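Long-range contacts in transcriptional repressor PadR (Bacillus cereus, PDB 6JYI), which probably binds DNA as a dimeric winged helix-turn-helix transcription factor of the PadR-like family, regulating transcription: residues 8-13 with 47-52; 26-31 with 41-46. All blocks are in the same frame, centred on the assembly; numbering follows the deposited sequence.

Contact 1 of 2, residues 8-13 with 47-52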
loop_
_atom_site.group_PDB
_atom_site.type_symbol
_atom_site.label_atom_id
_atom_site.label_comp_id
_atom_site.label_asym_id
_atom_site.label_seq_id
_atom_site.Cartn_x
_atom_site.Cartn_y
_atom_site.Cartn_z
ATOM N N LYS A 8 4.881 4.756 -13.134
ATOM C CA LYS A 8 3.435 4.829 -12.988
ATOM C C LYS A 8 2.941 6.074 -12.263
ATOM O O LYS A 8 1.814 6.517 -12.502
ATOM C CB LYS A 8 2.968 3.572 -12.278
ATOM C CG LYS A 8 1.655 3.070 -12.655
ATOM C CD LYS A 8 1.532 1.548 -12.348
ATOM C CE LYS A 8 2.067 0.664 -13.477
ATOM N NZ LYS A 8 1.928 -0.784 -13.153
ATOM N N GLY A 9 3.770 6.638 -11.379
ATOM C CA GLY A 9 3.515 7.953 -10.804
ATOM C C GLY A 9 3.102 9.008 -11.820
ATOM O O GLY A 9 2.236 9.825 -11.532
ATOM N N ARG A 10 3.741 9.017 -12.987
ATOM C CA ARG A 10 3.422 9.961 -14.054
ATOM C C ARG A 10 1.950 9.781 -14.528
ATOM O O ARG A 10 1.248 10.743 -14.825
ATOM C CB ARG A 10 4.353 9.743 -15.226
ATOM C CG ARG A 10 5.811 10.006 -14.937
ATOM C CD ARG A 10 6.698 9.273 -15.938
ATOM N NE ARG A 10 6.424 9.629 -17.346
ATOM C CZ ARG A 10 7.151 10.464 -18.085
ATOM N NH1 ARG A 10 8.207 11.086 -17.567
ATOM N NH2 ARG A 10 6.824 10.689 -19.359
ATOM N N ASP A 11 1.496 8.546 -14.557
ATOM C CA ASP A 11 0.102 8.256 -15.015
ATOM C C ASP A 11 -0.960 8.642 -14.041
ATOM O O ASP A 11 -2.089 8.906 -14.459
ATOM C CB ASP A 11 -0.027 6.798 -15.396
ATOM C CG ASP A 11 1.016 6.414 -16.338
ATOM O OD1 ASP A 11 1.034 7.029 -17.408
ATOM O OD2 ASP A 11 1.857 5.541 -16.024
ATOM N N VAL A 12 -0.616 8.730 -12.752
ATOM C CA VAL A 12 -1.541 9.306 -11.802
ATOM C C VAL A 12 -1.862 10.747 -12.213
ATOM O O VAL A 12 -3.040 11.141 -12.281
ATOM C CB VAL A 12 -1.014 9.317 -10.333
ATOM C CG1 VAL A 12 -1.995 10.030 -9.450
ATOM C CG2 VAL A 12 -0.711 7.892 -9.787
ATOM N N VAL A 13 -0.812 11.517 -12.503
ATOM C CA VAL A 13 -0.961 12.910 -12.911
ATOM C C VAL A 13 -1.645 13.017 -14.252
ATOM O O VAL A 13 -2.592 13.772 -14.394
ATOM C CB VAL A 13 0.408 13.639 -12.929
ATOM C CG1 VAL A 13 0.271 15.032 -13.531
ATOM C CG2 VAL A 13 0.975 13.681 -11.481
ATOM N N TYR A 47 5.250 18.187 -8.011
ATOM C CA TYR A 47 5.826 19.245 -8.861
ATOM C C TYR A 47 6.974 18.759 -9.766
ATOM O O TYR A 47 6.976 19.067 -10.962
ATOM C CB TYR A 47 6.202 20.503 -8.055
ATOM C CG TYR A 47 4.980 21.322 -7.738
ATOM C CD1 TYR A 47 4.227 21.915 -8.763
ATOM C CD2 TYR A 47 4.550 21.490 -6.429
ATOM C CE1 TYR A 47 3.092 22.663 -8.488
ATOM C CE2 TYR A 47 3.402 22.234 -6.148
ATOM C CZ TYR A 47 2.671 22.802 -7.190
ATOM O OH TYR A 47 1.537 23.529 -6.926
ATOM N N PRO A 48 7.923 17.979 -9.218
ATOM C CA PRO A 48 8.943 17.368 -10.087
ATOM C C PRO A 48 8.352 16.584 -11.246
ATOM O O PRO A 48 8.851 16.674 -12.369
ATOM C CB PRO A 48 9.695 16.429 -9.127
ATOM C CG PRO A 48 9.655 17.210 -7.802
ATOM C CD PRO A 48 8.265 17.825 -7.788
ATOM N N THR A 49 7.281 15.837 -10.991
ATOM C CA THR A 49 6.615 15.068 -12.042
ATOM C C THR A 49 5.937 15.992 -13.058
ATOM O O THR A 49 6.032 15.760 -14.264
ATOM C CB THR A 49 5.597 14.064 -11.459
ATOM O OG1 THR A 49 6.272 13.170 -10.593
ATOM C CG2 THR A 49 4.905 13.215 -12.576
ATOM N N LEU A 50 5.270 17.040 -12.578
ATOM C CA LEU A 50 4.658 18.019 -13.458
ATOM C C LEU A 50 5.719 18.665 -14.366
ATOM O O LEU A 50 5.549 18.738 -15.587
ATOM C CB LEU A 50 3.915 19.083 -12.644
ATOM C CG LEU A 50 2.620 18.625 -11.979
ATOM C CD1 LEU A 50 2.167 19.600 -10.883
ATOM C CD2 LEU A 50 1.550 18.435 -13.040
ATOM N N ARG A 51 6.854 19.038 -13.793
ATOM C CA ARG A 51 7.908 19.734 -14.546
ATOM C C ARG A 51 8.486 18.798 -15.617
ATOM O O ARG A 51 8.766 19.220 -16.735
ATOM C CB ARG A 51 9.012 20.235 -13.598
ATOM C CG ARG A 51 10.312 20.722 -14.282
ATOM C CD ARG A 51 10.128 21.670 -15.511
ATOM N NE ARG A 51 9.178 22.773 -15.320
ATOM C CZ ARG A 51 9.365 23.813 -14.498
ATOM N NH1 ARG A 51 10.460 23.897 -13.738
ATOM N NH2 ARG A 51 8.435 24.771 -14.413
ATOM N N GLN A 52 8.629 17.523 -15.281
ATOM C CA GLN A 52 9.179 16.552 -16.225
ATOM C C GLN A 52 8.207 16.306 -17.390
ATOM O O GLN A 52 8.604 16.246 -18.577
ATOM C CB GLN A 52 9.499 15.242 -15.518
ATOM C CG GLN A 52 10.165 14.177 -16.456
ATOM C CD GLN A 52 11.417 14.696 -17.132
ATOM O OE1 GLN A 52 12.201 15.441 -16.528
ATOM N NE2 GLN A 52 11.627 14.307 -18.401
#
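In the winged helix-turn-helix domain of this PadR-like regulator, the first helix, through residues 8-13, meets residues 47-52 of the helix that would be expected, as in relatives, to read DNA. The two segments cross nearly at right angles (84°), their axes 10.0 Å apart, and no hydrogen bond joins them. T49 sits at the centre. T49 CG2, anti to the T49 backbone N, lies 3.9 Å from R10 CA, while OG1 hydrogen-bonds to the carbonyl O of M45, one turn earlier, so the methyl is what faces helix 8-19. V13 points toward helix 46-55, and each of its methyls finds a different partner: CG2 slides past T49 CG2, the two side chains running in opposite directions, and CG1 meets L50 CD2, the side chains crossing at about a right angle. The R10 chain passes T49, bends at chi3 (57°) and brings its guanidinium obliquely to the CG methylene of Q52. The R10 guanidinium and Q52 amide planes stand 36° apart; R10 NH2 pairs with E56 OE1, Q52 NE2 hydrogen-bonds to E56 OE2, and R10 NE makes a salt bridge to E84, which should hold the guanidinium's orientation. R10 NH1 lies 3.8 Å from Q52 CG.

Contact 2 of 2, residues 26-31 with 41-46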
loop_
_atom_site.group_PDB
_atom_site.type_symbol
_atom_site.label_atom_id
_atom_site.label_comp_id
_atom_site.label_asym_id
_atom_site.label_seq_id
_atom_site.Cartn_x
_atom_site.Cartn_y
_atom_site.Cartn_z
ATOM N N ASP A 26 -4.843 22.153 -6.944
ATOM C CA ASP A 26 -5.874 21.149 -7.056
ATOM C C ASP A 26 -5.325 19.714 -7.226
ATOM O O ASP A 26 -5.867 18.776 -6.629
ATOM C CB ASP A 26 -6.863 21.515 -8.159
ATOM C CG ASP A 26 -7.982 22.479 -7.667
ATOM O OD1 ASP A 26 -8.089 22.796 -6.457
ATOM O OD2 ASP A 26 -8.803 22.879 -8.480
ATOM N N ILE A 27 -4.259 19.550 -8.000
ATOM C CA ILE A 27 -3.634 18.269 -8.121
ATOM C C ILE A 27 -3.177 17.759 -6.746
ATOM O O ILE A 27 -3.451 16.597 -6.392
ATOM C CB ILE A 27 -2.437 18.320 -9.086
ATOM C CG1 ILE A 27 -2.971 18.575 -10.495
ATOM C CG2 ILE A 27 -1.655 17.025 -9.005
ATOM C CD1 ILE A 27 -1.878 18.881 -11.509
ATOM N N LYS A 28 -2.515 18.620 -5.975
ATOM C CA LYS A 28 -2.107 18.253 -4.637
ATOM C C LYS A 28 -3.290 17.839 -3.733
ATOM O O LYS A 28 -3.208 16.871 -2.978
ATOM C CB LYS A 28 -1.287 19.369 -3.975
ATOM C CG LYS A 28 0.182 19.373 -4.483
ATOM C CD LYS A 28 1.020 20.543 -4.000
ATOM C CE LYS A 28 1.221 20.552 -2.539
ATOM N NZ LYS A 28 2.129 21.642 -2.118
ATOM N N ILE A 29 -4.379 18.585 -3.777
ATOM C CA ILE A 29 -5.489 18.270 -2.874
ATOM C C ILE A 29 -6.102 16.933 -3.289
ATOM O O ILE A 29 -6.367 16.114 -2.429
ATOM C CB ILE A 29 -6.536 19.383 -2.795
ATOM C CG1 ILE A 29 -5.870 20.739 -2.493
ATOM C CG2 ILE A 29 -7.564 19.072 -1.684
ATOM C CD1 ILE A 29 -5.619 21.057 -1.010
ATOM N N VAL A 30 -6.295 16.688 -4.586
ATOM C CA VAL A 30 -6.855 15.380 -5.020
ATOM C C VAL A 30 -5.957 14.244 -4.561
ATOM O O VAL A 30 -6.427 13.213 -4.093
ATOM C CB VAL A 30 -7.084 15.219 -6.532
ATOM C CG1 VAL A 30 -7.956 13.934 -6.751
ATOM C CG2 VAL A 30 -7.847 16.366 -7.063
ATOM N N PHE A 31 -4.653 14.461 -4.656
ATOM C CA PHE A 31 -3.695 13.492 -4.150
ATOM C C PHE A 31 -3.866 13.214 -2.653
ATOM O O PHE A 31 -3.878 12.053 -2.233
ATOM C CB PHE A 31 -2.263 13.954 -4.380
ATOM C CG PHE A 31 -1.537 13.183 -5.428
ATOM C CD1 PHE A 31 -0.831 12.061 -5.082
ATOM C CD2 PHE A 31 -1.588 13.568 -6.752
ATOM C CE1 PHE A 31 -0.168 11.323 -5.992
ATOM C CE2 PHE A 31 -0.905 12.829 -7.719
ATOM C CZ PHE A 31 -0.181 11.698 -7.327
ATOM N N GLY A 41 2.759 7.556 -1.544
ATOM C CA GLY A 41 4.218 7.483 -1.546
ATOM C C GLY A 41 4.859 8.572 -2.383
ATOM O O GLY A 41 6.051 8.832 -2.254
ATOM N N SER A 42 4.059 9.229 -3.213
ATOM C CA SER A 42 4.575 10.043 -4.304
ATOM C C SER A 42 4.193 11.535 -4.171
ATOM O O SER A 42 4.369 12.301 -5.132
ATOM C CB SER A 42 4.019 9.470 -5.625
ATOM O OG SER A 42 4.359 10.257 -6.754
ATOM N N PHE A 43 3.678 11.935 -2.996
ATOM C CA PHE A 43 3.097 13.274 -2.832
ATOM C C PHE A 43 4.135 14.336 -3.105
ATOM O O PHE A 43 3.873 15.299 -3.837
ATOM C CB PHE A 43 2.514 13.470 -1.430
ATOM C CG PHE A 43 1.954 14.851 -1.188
ATOM C CD1 PHE A 43 0.685 15.193 -1.648
ATOM C CD2 PHE A 43 2.689 15.803 -0.490
ATOM C CE1 PHE A 43 0.153 16.467 -1.412
ATOM C CE2 PHE A 43 2.167 17.072 -0.240
ATOM C CZ PHE A 43 0.900 17.409 -0.704
ATOM N N GLY A 44 5.310 14.147 -2.518
ATOM C CA GLY A 44 6.412 15.121 -2.615
ATOM C C GLY A 44 6.958 15.244 -4.028
ATOM O O GLY A 44 7.605 16.236 -4.371
HETATM N N MSE A 45 6.685 14.237 -4.851
HETATM C CA MSE A 45 7.118 14.246 -6.241
HETATM C C MSE A 45 6.133 14.894 -7.247
HETATM O O MSE A 45 6.422 14.904 -8.426
HETATM C CB MSE A 45 7.477 12.820 -6.673
HETATM C CG MSE A 45 8.828 12.363 -6.053
HETATM SE SE MSE A 45 10.347 13.602 -6.489
HETATM C CE MSE A 45 10.293 13.198 -8.397
ATOM N N ILE A 46 5.021 15.469 -6.781
ATOM C CA ILE A 46 4.029 16.083 -7.699
ATOM C C ILE A 46 4.622 17.174 -8.586
ATOM O O ILE A 46 4.509 17.113 -9.800
ATOM C CB ILE A 46 2.773 16.604 -6.927
ATOM C CG1 ILE A 46 1.968 15.424 -6.410
ATOM C CG2 ILE A 46 1.874 17.469 -7.809
ATOM C CD1 ILE A 46 0.787 15.835 -5.529
#
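The F31 ring receives I46 over one face: the I46 CD1 methyl stands 3.9 Å from the F31 ring centroid, 29° off the normal, a CH-pi contact made tip to tip. It sits nearest the CG-CD2 bond, with I46 CD1 3.5 Å from both F31 CG and F31 CD2, while I46 CG1 follows above the rim. At the edge of the F31 ring, in its plane, lies the carbonyl O of I27, one turn back in the helix. The F43 ring is met at its edge: K28 O lies in the ring plane, 3.7 Å from F43 CE1, and F31 CB lies near that plane beside F43 CD1. Residues 26-31 belong to the second helix of the winged helix-turn-helix domain, and residues 41-46 lead from the turn into the third, so the residues entering the third helix are packed onto the second. I46, with CG1 beside its backbone N (chi1 -70°) and CD1 extended beyond it, drives into helix 24-35 among I27, K28 and F31. I46 CG2 passes I27 CG2 at 3.8 Å, the two side chains sliding by in opposite senses. The aliphatic part of K28 flanks this group: CG touches I46 CD1, and beyond the bend at chi3 (64°) the chain crosses F43 at about a right angle, bringing K28 CE to 3.7 Å from F43 CZ.

Overall arrangement
Contact 2 is nested within the chain loop closed by contact 1, and their centres lie about 9 Å apart. Contact 1 joins helix 8-19 to helix 46-55, contact 2 joins helix 24-35 to the start of helix 46-55, and V12 on F31 completes the three-helix core of the probable DNA-binding domain. The seam between them is apolar: V12 CG1 approaches F31 CZ to 3.3 Å, and L50 CD2 lies 3.8 Å from I27 CD1. Y47 CE2 packs on K28 CD at 3.6 Å. The segments of both also reach the second subunit: V12 packs on its M104, V30 on its Y107, and K8 NZ, which also pairs with E94 of its own chain, forms a salt bridge with D101 of the second subunit.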